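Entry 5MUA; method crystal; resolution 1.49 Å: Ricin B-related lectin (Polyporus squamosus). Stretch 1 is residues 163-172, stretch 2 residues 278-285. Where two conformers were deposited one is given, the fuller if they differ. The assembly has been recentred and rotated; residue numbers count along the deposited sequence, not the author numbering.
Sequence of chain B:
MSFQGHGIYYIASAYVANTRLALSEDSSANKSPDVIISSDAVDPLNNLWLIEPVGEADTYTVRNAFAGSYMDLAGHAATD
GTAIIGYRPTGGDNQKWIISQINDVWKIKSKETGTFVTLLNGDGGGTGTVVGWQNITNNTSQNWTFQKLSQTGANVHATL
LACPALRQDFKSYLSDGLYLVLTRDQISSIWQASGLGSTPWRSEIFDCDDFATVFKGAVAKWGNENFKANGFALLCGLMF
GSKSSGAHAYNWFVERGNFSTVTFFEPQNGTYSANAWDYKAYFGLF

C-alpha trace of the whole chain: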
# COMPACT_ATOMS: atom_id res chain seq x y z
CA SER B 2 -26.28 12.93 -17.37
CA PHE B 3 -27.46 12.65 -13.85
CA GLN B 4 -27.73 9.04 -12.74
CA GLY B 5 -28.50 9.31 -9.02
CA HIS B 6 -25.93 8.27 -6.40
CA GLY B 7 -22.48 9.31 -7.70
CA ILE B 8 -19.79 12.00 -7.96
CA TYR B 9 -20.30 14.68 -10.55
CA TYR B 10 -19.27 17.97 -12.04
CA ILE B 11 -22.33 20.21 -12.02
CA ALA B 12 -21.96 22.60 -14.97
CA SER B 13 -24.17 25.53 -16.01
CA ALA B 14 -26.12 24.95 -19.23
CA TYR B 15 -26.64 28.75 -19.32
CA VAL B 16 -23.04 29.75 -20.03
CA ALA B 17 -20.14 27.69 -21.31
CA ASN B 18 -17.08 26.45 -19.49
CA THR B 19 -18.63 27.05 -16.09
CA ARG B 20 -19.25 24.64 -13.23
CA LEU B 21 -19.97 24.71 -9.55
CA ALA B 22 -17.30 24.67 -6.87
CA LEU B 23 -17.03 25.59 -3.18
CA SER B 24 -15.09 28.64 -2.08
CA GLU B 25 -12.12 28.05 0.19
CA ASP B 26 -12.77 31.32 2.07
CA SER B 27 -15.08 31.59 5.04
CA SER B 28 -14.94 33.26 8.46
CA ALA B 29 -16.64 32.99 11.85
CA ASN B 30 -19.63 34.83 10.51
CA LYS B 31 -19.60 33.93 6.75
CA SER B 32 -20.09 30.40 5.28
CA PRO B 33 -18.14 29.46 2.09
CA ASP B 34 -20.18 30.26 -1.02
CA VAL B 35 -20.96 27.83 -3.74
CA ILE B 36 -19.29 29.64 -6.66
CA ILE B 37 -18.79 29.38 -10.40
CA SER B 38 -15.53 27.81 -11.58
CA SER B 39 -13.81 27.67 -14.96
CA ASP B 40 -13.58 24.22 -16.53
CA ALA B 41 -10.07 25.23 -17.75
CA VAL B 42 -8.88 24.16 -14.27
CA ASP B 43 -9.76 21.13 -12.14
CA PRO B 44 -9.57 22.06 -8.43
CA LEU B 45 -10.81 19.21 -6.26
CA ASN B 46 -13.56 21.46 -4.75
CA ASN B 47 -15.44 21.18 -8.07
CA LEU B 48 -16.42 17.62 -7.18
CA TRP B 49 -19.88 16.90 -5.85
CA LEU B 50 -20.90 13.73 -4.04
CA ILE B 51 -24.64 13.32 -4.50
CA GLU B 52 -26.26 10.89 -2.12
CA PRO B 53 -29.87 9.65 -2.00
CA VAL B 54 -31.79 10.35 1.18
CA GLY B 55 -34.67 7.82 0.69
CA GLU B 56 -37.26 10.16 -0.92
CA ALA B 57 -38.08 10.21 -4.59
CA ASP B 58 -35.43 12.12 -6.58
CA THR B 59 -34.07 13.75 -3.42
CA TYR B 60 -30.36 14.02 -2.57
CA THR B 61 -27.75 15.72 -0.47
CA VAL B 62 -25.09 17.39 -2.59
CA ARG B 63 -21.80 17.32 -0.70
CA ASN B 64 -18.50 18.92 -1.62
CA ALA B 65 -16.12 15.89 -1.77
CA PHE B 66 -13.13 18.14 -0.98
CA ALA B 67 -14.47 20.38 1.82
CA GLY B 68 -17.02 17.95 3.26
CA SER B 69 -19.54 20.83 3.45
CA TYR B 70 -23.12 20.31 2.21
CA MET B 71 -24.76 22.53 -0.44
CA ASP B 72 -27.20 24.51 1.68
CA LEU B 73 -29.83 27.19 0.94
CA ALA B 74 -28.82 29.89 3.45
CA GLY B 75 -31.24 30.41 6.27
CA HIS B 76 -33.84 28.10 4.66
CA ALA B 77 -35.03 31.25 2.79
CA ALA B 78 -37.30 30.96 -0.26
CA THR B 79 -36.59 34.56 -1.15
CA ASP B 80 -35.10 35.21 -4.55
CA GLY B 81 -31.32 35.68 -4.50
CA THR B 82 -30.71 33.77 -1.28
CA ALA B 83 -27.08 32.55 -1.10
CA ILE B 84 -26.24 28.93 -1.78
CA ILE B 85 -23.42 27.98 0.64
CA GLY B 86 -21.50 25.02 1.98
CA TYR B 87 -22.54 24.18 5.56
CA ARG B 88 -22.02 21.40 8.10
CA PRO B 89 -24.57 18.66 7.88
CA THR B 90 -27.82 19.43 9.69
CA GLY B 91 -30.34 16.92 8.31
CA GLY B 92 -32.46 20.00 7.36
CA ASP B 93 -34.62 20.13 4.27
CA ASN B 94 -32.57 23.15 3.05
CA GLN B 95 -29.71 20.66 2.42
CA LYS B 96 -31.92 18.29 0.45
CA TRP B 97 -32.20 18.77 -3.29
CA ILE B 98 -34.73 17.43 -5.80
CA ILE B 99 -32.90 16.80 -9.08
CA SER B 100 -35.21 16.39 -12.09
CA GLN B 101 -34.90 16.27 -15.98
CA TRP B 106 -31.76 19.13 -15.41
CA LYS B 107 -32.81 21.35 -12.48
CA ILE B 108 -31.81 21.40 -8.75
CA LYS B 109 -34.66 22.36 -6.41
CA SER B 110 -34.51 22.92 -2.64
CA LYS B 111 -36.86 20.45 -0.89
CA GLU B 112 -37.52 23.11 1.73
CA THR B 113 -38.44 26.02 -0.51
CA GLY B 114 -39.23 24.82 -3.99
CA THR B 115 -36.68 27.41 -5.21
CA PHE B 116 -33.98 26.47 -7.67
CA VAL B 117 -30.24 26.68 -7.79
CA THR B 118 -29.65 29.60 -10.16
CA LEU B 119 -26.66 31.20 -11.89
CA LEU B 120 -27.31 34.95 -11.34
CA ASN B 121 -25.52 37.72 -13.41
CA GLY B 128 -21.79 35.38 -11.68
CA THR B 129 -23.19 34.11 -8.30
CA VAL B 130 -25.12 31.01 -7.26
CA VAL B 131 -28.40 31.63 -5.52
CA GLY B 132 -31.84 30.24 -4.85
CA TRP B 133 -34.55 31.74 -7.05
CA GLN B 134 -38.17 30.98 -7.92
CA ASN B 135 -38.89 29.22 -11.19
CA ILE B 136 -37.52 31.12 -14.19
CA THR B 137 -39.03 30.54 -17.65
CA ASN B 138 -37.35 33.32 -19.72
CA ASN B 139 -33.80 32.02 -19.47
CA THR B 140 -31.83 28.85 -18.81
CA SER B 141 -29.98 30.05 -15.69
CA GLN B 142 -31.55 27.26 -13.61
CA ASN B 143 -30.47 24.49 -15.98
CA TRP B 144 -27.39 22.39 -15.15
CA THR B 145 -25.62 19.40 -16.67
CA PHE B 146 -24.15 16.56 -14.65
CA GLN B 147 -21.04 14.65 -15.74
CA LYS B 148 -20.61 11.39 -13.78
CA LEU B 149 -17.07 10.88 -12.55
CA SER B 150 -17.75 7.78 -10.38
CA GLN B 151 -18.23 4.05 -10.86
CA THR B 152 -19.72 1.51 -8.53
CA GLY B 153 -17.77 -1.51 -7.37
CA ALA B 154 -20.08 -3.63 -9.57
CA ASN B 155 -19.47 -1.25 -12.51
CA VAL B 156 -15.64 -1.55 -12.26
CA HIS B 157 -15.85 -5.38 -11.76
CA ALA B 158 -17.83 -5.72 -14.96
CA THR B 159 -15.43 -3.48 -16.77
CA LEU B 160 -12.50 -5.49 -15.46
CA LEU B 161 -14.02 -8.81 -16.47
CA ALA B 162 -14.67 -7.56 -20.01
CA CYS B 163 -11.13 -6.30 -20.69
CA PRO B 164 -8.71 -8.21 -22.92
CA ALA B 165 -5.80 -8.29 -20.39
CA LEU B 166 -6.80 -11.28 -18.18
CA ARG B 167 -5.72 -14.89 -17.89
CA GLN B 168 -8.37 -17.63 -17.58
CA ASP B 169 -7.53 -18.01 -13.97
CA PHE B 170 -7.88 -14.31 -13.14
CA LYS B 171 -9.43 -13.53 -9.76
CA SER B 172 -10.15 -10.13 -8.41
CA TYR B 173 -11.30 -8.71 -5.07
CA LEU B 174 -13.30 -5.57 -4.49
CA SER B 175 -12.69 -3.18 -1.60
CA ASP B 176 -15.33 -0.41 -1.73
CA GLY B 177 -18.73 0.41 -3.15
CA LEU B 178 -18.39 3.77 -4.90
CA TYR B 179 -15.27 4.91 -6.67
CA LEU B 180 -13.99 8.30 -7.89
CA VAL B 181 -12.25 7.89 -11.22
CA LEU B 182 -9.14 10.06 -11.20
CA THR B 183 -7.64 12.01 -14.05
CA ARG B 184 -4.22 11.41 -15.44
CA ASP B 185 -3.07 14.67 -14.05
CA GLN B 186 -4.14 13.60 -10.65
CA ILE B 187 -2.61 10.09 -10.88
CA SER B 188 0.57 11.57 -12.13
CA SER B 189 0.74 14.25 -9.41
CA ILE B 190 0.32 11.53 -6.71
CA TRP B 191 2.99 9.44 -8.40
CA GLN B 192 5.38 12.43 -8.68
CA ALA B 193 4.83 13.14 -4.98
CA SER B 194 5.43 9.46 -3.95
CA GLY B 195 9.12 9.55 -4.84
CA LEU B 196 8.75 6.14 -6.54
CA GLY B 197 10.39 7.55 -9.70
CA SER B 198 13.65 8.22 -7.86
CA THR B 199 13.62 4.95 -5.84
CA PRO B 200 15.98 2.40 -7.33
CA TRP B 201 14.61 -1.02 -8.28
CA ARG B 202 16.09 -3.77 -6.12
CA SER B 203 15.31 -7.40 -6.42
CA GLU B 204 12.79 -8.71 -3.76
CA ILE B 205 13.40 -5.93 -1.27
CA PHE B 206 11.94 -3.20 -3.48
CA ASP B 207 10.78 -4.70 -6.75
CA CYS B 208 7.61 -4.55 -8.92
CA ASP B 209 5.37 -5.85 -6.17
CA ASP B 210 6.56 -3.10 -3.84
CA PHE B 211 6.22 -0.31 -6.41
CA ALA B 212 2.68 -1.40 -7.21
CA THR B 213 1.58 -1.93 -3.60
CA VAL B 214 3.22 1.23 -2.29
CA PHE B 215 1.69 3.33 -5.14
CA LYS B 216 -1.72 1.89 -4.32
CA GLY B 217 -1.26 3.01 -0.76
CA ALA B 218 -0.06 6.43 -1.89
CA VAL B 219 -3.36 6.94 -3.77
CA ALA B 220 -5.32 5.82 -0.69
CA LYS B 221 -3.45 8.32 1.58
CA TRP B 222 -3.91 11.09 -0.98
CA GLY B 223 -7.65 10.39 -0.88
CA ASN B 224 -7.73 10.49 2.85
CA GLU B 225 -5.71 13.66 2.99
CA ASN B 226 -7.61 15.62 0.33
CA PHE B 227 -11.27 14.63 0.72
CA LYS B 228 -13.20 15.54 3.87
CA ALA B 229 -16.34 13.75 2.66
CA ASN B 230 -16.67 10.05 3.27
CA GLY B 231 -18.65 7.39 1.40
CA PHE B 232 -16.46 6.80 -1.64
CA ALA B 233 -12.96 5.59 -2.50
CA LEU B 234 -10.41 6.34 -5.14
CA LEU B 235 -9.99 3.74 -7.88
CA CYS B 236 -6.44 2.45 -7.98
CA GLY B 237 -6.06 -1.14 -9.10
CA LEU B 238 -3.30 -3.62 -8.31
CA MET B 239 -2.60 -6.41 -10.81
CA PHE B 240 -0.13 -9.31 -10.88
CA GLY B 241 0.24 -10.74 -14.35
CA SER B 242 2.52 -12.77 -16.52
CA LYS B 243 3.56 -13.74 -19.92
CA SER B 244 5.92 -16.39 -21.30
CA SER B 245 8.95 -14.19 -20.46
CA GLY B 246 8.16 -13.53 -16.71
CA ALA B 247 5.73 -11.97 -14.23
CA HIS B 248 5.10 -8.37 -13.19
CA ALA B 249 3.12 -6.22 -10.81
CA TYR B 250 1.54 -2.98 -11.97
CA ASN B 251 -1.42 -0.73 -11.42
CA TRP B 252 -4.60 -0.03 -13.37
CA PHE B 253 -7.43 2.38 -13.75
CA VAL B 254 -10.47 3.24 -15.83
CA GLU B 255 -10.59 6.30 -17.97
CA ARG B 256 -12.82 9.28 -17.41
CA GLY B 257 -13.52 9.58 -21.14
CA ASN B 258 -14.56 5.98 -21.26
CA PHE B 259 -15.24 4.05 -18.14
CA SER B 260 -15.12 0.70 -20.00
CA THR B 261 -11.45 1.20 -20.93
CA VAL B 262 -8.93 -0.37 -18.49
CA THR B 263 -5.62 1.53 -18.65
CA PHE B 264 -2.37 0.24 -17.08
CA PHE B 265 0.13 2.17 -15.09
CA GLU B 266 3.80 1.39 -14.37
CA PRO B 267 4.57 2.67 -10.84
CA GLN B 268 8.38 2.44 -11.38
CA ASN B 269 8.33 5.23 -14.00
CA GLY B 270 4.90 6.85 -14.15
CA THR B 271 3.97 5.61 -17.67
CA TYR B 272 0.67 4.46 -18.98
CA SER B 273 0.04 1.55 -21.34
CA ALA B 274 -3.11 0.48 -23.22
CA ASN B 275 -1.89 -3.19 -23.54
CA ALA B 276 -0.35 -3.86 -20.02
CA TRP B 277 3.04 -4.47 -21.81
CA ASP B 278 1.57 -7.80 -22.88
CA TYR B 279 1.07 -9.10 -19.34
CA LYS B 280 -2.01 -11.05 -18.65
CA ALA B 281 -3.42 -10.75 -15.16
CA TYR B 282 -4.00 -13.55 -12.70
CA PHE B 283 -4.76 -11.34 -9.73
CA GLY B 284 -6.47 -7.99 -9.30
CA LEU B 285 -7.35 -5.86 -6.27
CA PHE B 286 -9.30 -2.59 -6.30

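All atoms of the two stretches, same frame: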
# COMPACT_ATOMS: atom_id res chain seq x y z
N CYS B 163 -12.35 -6.76 -20.03
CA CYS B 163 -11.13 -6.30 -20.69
C CYS B 163 -10.28 -7.46 -21.25
O CYS B 163 -10.42 -8.60 -20.83
CB CYS B 163 -10.35 -5.39 -19.75
SG CYS B 163 -8.95 -6.03 -18.80
N PRO B 164 -9.41 -7.17 -22.22
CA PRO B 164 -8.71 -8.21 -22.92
C PRO B 164 -7.41 -8.63 -22.19
O PRO B 164 -6.68 -9.40 -22.73
CB PRO B 164 -8.32 -7.55 -24.28
CG PRO B 164 -8.22 -6.13 -23.96
CD PRO B 164 -9.24 -5.86 -22.87
N ALA B 165 -7.17 -8.16 -20.97
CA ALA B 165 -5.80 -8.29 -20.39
C ALA B 165 -5.78 -9.33 -19.27
O ALA B 165 -4.94 -9.20 -18.37
CB ALA B 165 -5.38 -6.90 -19.87
N LEU B 166 -6.70 -10.31 -19.26
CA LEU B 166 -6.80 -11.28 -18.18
C LEU B 166 -6.46 -12.69 -18.65
O LEU B 166 -6.77 -13.08 -19.79
CB LEU B 166 -8.21 -11.35 -17.67
CG LEU B 166 -8.81 -10.02 -17.34
CD1 LEU B 166 -10.25 -10.27 -16.92
CD2 LEU B 166 -8.04 -9.24 -16.32
N ARG B 167 -5.84 -13.45 -17.76
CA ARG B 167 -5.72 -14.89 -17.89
C ARG B 167 -7.05 -15.54 -17.52
O ARG B 167 -7.88 -14.93 -16.84
CB ARG B 167 -4.63 -15.41 -16.89
CG ARG B 167 -3.23 -14.86 -17.20
CD ARG B 167 -2.20 -15.07 -16.07
NE ARG B 167 -2.32 -16.41 -15.52
CZ ARG B 167 -1.57 -17.45 -15.85
NH1 ARG B 167 -0.56 -17.33 -16.71
NH2 ARG B 167 -1.83 -18.63 -15.31
N GLN B 168 -7.20 -16.79 -17.90
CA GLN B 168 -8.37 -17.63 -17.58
C GLN B 168 -8.57 -17.81 -16.13
O GLN B 168 -9.70 -17.93 -15.66
CB GLN B 168 -8.30 -19.05 -18.24
CG GLN B 168 -8.39 -19.03 -19.75
CD GLN B 168 -8.93 -20.34 -20.45
OE1 GLN B 168 -8.41 -21.47 -20.30
NE2 GLN B 168 -9.99 -20.14 -21.25
N ASP B 169 -7.48 -17.81 -15.38
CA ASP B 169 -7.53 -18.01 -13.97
C ASP B 169 -7.60 -16.73 -13.14
O ASP B 169 -7.46 -16.76 -11.89
CB ASP B 169 -6.32 -18.89 -13.53
CG ASP B 169 -4.97 -18.24 -13.74
OD1 ASP B 169 -4.83 -17.13 -14.30
OD2 ASP B 169 -3.94 -18.84 -13.34
N PHE B 170 -7.87 -15.61 -13.81
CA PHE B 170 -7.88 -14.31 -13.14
C PHE B 170 -8.90 -14.33 -12.03
O PHE B 170 -10.03 -14.77 -12.22
CB PHE B 170 -8.36 -13.24 -14.09
CG PHE B 170 -8.41 -11.86 -13.49
CD1 PHE B 170 -7.26 -11.21 -13.18
CD2 PHE B 170 -9.61 -11.21 -13.32
CE1 PHE B 170 -7.26 -9.94 -12.62
CE2 PHE B 170 -9.63 -9.93 -12.84
CZ PHE B 170 -8.45 -9.28 -12.47
N LYS B 171 -8.50 -13.86 -10.86
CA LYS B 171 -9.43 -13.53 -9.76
C LYS B 171 -9.18 -12.12 -9.27
O LYS B 171 -8.04 -11.67 -9.19
CB LYS B 171 -9.20 -14.44 -8.57
CG LYS B 171 -9.22 -15.95 -8.83
CD LYS B 171 -10.61 -16.54 -8.96
CE LYS B 171 -10.58 -18.07 -9.09
NZ LYS B 171 -10.47 -18.44 -10.53
N SER B 172 -10.25 -11.43 -8.93
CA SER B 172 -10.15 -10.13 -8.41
C SER B 172 -11.01 -10.02 -7.15
O SER B 172 -11.92 -10.85 -6.92
CB SER B 172 -10.60 -9.12 -9.45
OG SER B 172 -11.92 -9.40 -9.85
N ASP B 278 1.83 -6.41 -22.60
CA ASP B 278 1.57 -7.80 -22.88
C ASP B 278 1.43 -8.74 -21.70
O ASP B 278 1.22 -9.93 -21.93
CB ASP B 278 2.50 -8.37 -23.93
CG ASP B 278 2.42 -7.63 -25.23
OD1 ASP B 278 1.41 -6.96 -25.51
OD2 ASP B 278 3.37 -7.73 -25.98
N TYR B 279 1.38 -8.21 -20.47
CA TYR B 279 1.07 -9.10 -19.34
C TYR B 279 -0.36 -9.43 -19.31
O TYR B 279 -1.22 -8.57 -19.65
CB TYR B 279 1.51 -8.51 -17.99
CG TYR B 279 3.02 -8.32 -17.90
CD1 TYR B 279 3.86 -9.42 -17.71
CD2 TYR B 279 3.59 -7.08 -17.99
CE1 TYR B 279 5.23 -9.25 -17.65
CE2 TYR B 279 4.97 -6.91 -17.90
CZ TYR B 279 5.76 -7.99 -17.77
OH TYR B 279 7.12 -7.83 -17.68
N LYS B 280 -0.65 -10.63 -18.83
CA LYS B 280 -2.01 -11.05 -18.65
C LYS B 280 -2.19 -11.35 -17.19
O LYS B 280 -1.39 -12.11 -16.59
CB LYS B 280 -2.40 -12.23 -19.55
CG LYS B 280 -2.27 -11.96 -21.05
CD LYS B 280 -3.37 -10.99 -21.54
CE LYS B 280 -3.08 -10.39 -22.91
NZ LYS B 280 -2.95 -11.45 -23.94
N ALA B 281 -3.20 -10.73 -16.60
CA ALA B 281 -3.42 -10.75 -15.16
C ALA B 281 -3.99 -12.04 -14.59
O ALA B 281 -4.89 -12.66 -15.17
CB ALA B 281 -4.24 -9.54 -14.72
N TYR B 282 -3.41 -12.48 -13.48
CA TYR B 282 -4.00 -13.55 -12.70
C TYR B 282 -4.63 -13.09 -11.42
O TYR B 282 -5.46 -13.82 -10.82
CB TYR B 282 -3.04 -14.71 -12.47
CG TYR B 282 -1.75 -14.35 -11.79
CD1 TYR B 282 -1.64 -14.35 -10.37
CD2 TYR B 282 -0.59 -14.11 -12.53
CE1 TYR B 282 -0.47 -14.01 -9.75
CE2 TYR B 282 0.60 -13.79 -11.87
CZ TYR B 282 0.66 -13.79 -10.47
OH TYR B 282 1.84 -13.47 -9.83
N PHE B 283 -4.29 -11.88 -10.98
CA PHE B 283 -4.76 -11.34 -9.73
C PHE B 283 -5.04 -9.83 -9.91
O PHE B 283 -4.24 -9.11 -10.48
CB PHE B 283 -3.76 -11.60 -8.60
CG PHE B 283 -3.88 -10.68 -7.46
CD1 PHE B 283 -4.99 -10.68 -6.67
CD2 PHE B 283 -2.86 -9.79 -7.17
CE1 PHE B 283 -5.12 -9.80 -5.61
CE2 PHE B 283 -2.97 -8.91 -6.09
CZ PHE B 283 -4.14 -8.89 -5.34
N GLY B 284 -6.19 -9.40 -9.45
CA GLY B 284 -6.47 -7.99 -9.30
C GLY B 284 -7.12 -7.58 -7.99
O GLY B 284 -7.89 -8.32 -7.42
N LEU B 285 -6.78 -6.41 -7.50
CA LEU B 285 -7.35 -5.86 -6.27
C LEU B 285 -7.74 -4.42 -6.55
O LEU B 285 -6.95 -3.70 -7.13
CB LEU B 285 -6.33 -5.92 -5.12
CG LEU B 285 -6.68 -5.23 -3.81
CD1 LEU B 285 -7.84 -5.97 -3.20
CD2 LEU B 285 -5.54 -5.20 -2.78
O HOH W 1 -2.79 -7.33 -17.71
O HOH W 2 -5.56 -16.61 -9.98

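Two short parallel pairings join the stretches, separated by a corner in each chain. In the first, Leu 166 pairs with Ala 281: Ala 281 N donates to Ala 165 O (2.9 Å) and Arg 167 N to Ala 281 O (2.9 Å). In the second, Lys 171 N donates to Tyr 282 O (3.0 Å) and Gly 284 N to Lys 171 O (2.9 Å). Stretch 1 takes its corner as a type I turn from Arg 167 to Phe 170, closed by Phe 170 N to Arg 167 O at 3.1 Å; stretch 2 bends at Tyr 282. Water bridges Asp 169 O and Tyr 282 O, satisfying carbonyls at the corner, and another links Ala 165 O with Tyr 279 O.

The side chains fit around this frame. Arg 167 and Asp 169 form a salt bridge across the turn (Arg 167 NE to Asp 169 OD1, 2.9 Å), while the arginine's aliphatic part packs on Lys 280, with Arg 167 CG 3.6 Å from Lys 280 CB. Buried Ala 281 is small enough to admit both Leu 166 (CD2 to CB, 4.1 Å) and the Phe 170 ring (CE1 to CB, 3.7 Å). That ring, with chi1 t, also reaches Gly 284 N, 3.4 Å from CE1. Glycine suits this place: an ideal CB there would lie 2.9 Å from Phe 170 CZ, a clash.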